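Local coordinates for Non-structural protein 3 (Porcine deltacoronavirus, PDB 6LN0) that contains a macro domain and a zinc-bearing papain-like protease domain, the latter probably cleaving the viral polyprotein, at residues L235-H240 and R305-M310. Numbering follows the deposited sequence.
Sequences LKTCHH and RRVGEM
Thr-237 and Val-307 bring the two backbones closest, with their CA atoms 7.5 Å apart. The segment 235-240 continues from helix 228-237 into a type I turn spanning Thr-237 to His-240, with His-240 N hydrogen-bonded to Thr-237 O. Facing it, residues 305-310 lie in the loop between helices 293-302 and 313-322 and form a type II turn, closed by Glu-309 N to Arg-306 O at 2.8 Å. The Glu-309 carboxylate reaches back across this turn, and its OE1 takes the N-H of Arg-306 from above the carboxylate plane (2.8 Å, 153° at the hydrogen). Val-307 carries the contact. Its CG1 lies 3.8 Å from Thr-237 CG2 and also sits over the centre of one face of the His-240 imidazole, 4.3 Å above the plane; Val-307 CG2, on the same side, is 4.2 Å from His-240 CD2. With CG2 of Thr-237 anti to the backbone N (OG1 chi1 -52°), the methyl meets valine while OG1 turns back to hydrogen-bond with Val-233 O. Trp-242 and Tyr-300 also touch Val-307. What joins the segments within the papain-like protease region is therefore apolar packing of methyl groups and an imidazole face; the polar bonds described do not bridge them.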
loop_
_atom_site.group_PDB
_atom_site.type_symbol
_atom_site.label_atom_id
_atom_site.label_comp_id
_atom_site.label_asym_id
_atom_site.label_seq_id
_atom_site.Cartn_x
_atom_site.Cartn_y
_atom_site.Cartn_z
ATOM N N LEU A 235 -11.640 6.052 2.457
ATOM C CA LEU A 235 -11.655 6.203 1.008
ATOM C C LEU A 235 -12.681 5.281 0.363
ATOM O O LEU A 235 -13.390 5.681 -0.569
ATOM C CB LEU A 235 -10.259 5.930 0.426
ATOM C CG LEU A 235 -9.206 6.980 0.775
ATOM C CD1 LEU A 235 -7.793 6.486 0.442
ATOM C CD2 LEU A 235 -9.526 8.264 0.041
ATOM N N LYS A 236 -12.763 4.038 0.824
ATOM C CA LYS A 236 -13.707 3.111 0.219
ATOM C C LYS A 236 -15.156 3.458 0.582
ATOM O O LYS A 236 -16.047 3.364 -0.270
ATOM C CB LYS A 236 -13.347 1.684 0.619
ATOM C CG LYS A 236 -12.050 1.205 -0.008
ATOM C CD LYS A 236 -11.635 -0.138 0.549
ATOM C CE LYS A 236 -11.382 -1.136 -0.585
ATOM N NZ LYS A 236 -10.077 -1.847 -0.429
ATOM N N THR A 237 -15.410 3.901 1.820
ATOM C CA THR A 237 -16.775 4.235 2.234
ATOM C C THR A 237 -17.302 5.491 1.546
ATOM O O THR A 237 -18.514 5.702 1.502
ATOM C CB THR A 237 -16.835 4.391 3.762
ATOM O OG1 THR A 237 -16.255 3.232 4.384
ATOM C CG2 THR A 237 -18.267 4.545 4.258
ATOM N N CYS A 238 -16.424 6.301 0.960
ATOM C CA CYS A 238 -16.864 7.452 0.179
ATOM C C CYS A 238 -17.686 7.058 -1.041
ATOM O O CYS A 238 -18.358 7.915 -1.631
ATOM C CB CYS A 238 -15.629 8.262 -0.213
ATOM S SG CYS A 238 -15.143 9.297 1.115
ATOM N N HIS A 239 -17.659 5.787 -1.421
ATOM C CA HIS A 239 -18.407 5.316 -2.578
ATOM C C HIS A 239 -19.834 4.894 -2.249
ATOM O O HIS A 239 -20.641 4.717 -3.170
ATOM C CB HIS A 239 -17.661 4.151 -3.249
ATOM C CG HIS A 239 -16.369 4.561 -3.878
ATOM N ND1 HIS A 239 -16.218 4.693 -5.240
ATOM C CD2 HIS A 239 -15.176 4.899 -3.332
ATOM C CE1 HIS A 239 -14.986 5.081 -5.507
ATOM N NE2 HIS A 239 -14.336 5.216 -4.366
ATOM N N HIS A 240 -20.169 4.738 -0.973
ATOM C CA HIS A 240 -21.538 4.390 -0.612
ATOM C C HIS A 240 -22.494 5.493 -1.030
ATOM O O HIS A 240 -22.213 6.681 -0.849
ATOM C CB HIS A 240 -21.643 4.157 0.889
ATOM C CG HIS A 240 -22.560 3.042 1.261
ATOM N ND1 HIS A 240 -23.763 3.254 1.907
ATOM C CD2 HIS A 240 -22.455 1.704 1.083
ATOM C CE1 HIS A 240 -24.353 2.093 2.122
ATOM N NE2 HIS A 240 -23.583 1.137 1.632
ATOM N N ARG A 305 -16.108 1.376 12.229
ATOM C CA ARG A 305 -17.255 0.588 11.826
ATOM C C ARG A 305 -17.199 0.366 10.329
ATOM O O ARG A 305 -16.519 1.091 9.601
ATOM C CB ARG A 305 -18.576 1.286 12.180
ATOM C CG ARG A 305 -18.667 1.702 13.612
ATOM C CD ARG A 305 -18.727 0.490 14.508
ATOM N NE ARG A 305 -18.943 0.910 15.882
ATOM C CZ ARG A 305 -18.995 0.079 16.914
ATOM N NH1 ARG A 305 -18.838 -1.226 16.712
ATOM N NH2 ARG A 305 -19.206 0.553 18.142
ATOM N N ARG A 306 -17.952 -0.621 9.870
ATOM C CA ARG A 306 -18.181 -0.806 8.450
ATOM C C ARG A 306 -19.664 -0.642 8.159
ATOM O O ARG A 306 -20.520 -0.986 8.975
ATOM C CB ARG A 306 -17.687 -2.173 7.983
ATOM C CG ARG A 306 -16.280 -2.516 8.470
ATOM C CD ARG A 306 -15.256 -1.442 8.073
ATOM N NE ARG A 306 -15.190 -1.228 6.623
ATOM C CZ ARG A 306 -14.405 -1.911 5.786
ATOM N NH1 ARG A 306 -13.603 -2.865 6.247
ATOM N NH2 ARG A 306 -14.423 -1.634 4.488
ATOM N N VAL A 307 -19.960 -0.094 6.983
ATOM C CA VAL A 307 -21.343 0.078 6.565
ATOM C C VAL A 307 -22.066 -1.260 6.591
ATOM O O VAL A 307 -21.564 -2.271 6.083
ATOM C CB VAL A 307 -21.378 0.718 5.174
ATOM C CG1 VAL A 307 -21.116 2.197 5.296
ATOM C CG2 VAL A 307 -20.317 0.090 4.299
ATOM N N GLY A 308 -23.257 -1.270 7.187
ATOM C CA GLY A 308 -23.982 -2.497 7.439
ATOM C C GLY A 308 -23.908 -2.865 8.906
ATOM O O GLY A 308 -24.876 -3.349 9.499
ATOM N N GLU A 309 -22.746 -2.615 9.499
ATOM C CA GLU A 309 -22.533 -2.801 10.924
ATOM C C GLU A 309 -23.215 -1.681 11.688
ATOM O O GLU A 309 -23.406 -0.570 11.171
ATOM C CB GLU A 309 -21.034 -2.810 11.207
ATOM C CG GLU A 309 -20.535 -3.217 12.558
ATOM C CD GLU A 309 -19.007 -3.158 12.563
ATOM O OE1 GLU A 309 -18.435 -2.822 11.486
ATOM O OE2 GLU A 309 -18.382 -3.432 13.620
ATOM N N MET A 310 -23.603 -1.984 12.922
ATOM C CA MET A 310 -24.307 -1.038 13.770
ATOM C C MET A 310 -23.358 -0.612 14.876
ATOM O O MET A 310 -22.662 -1.452 15.460
ATOM C CB MET A 310 -25.594 -1.649 14.343
ATOM C CG MET A 310 -26.458 -0.652 15.144
ATOM S SD MET A 310 -26.464 -1.062 16.882
ATOM C CE MET A 310 -27.269 0.357 17.595
#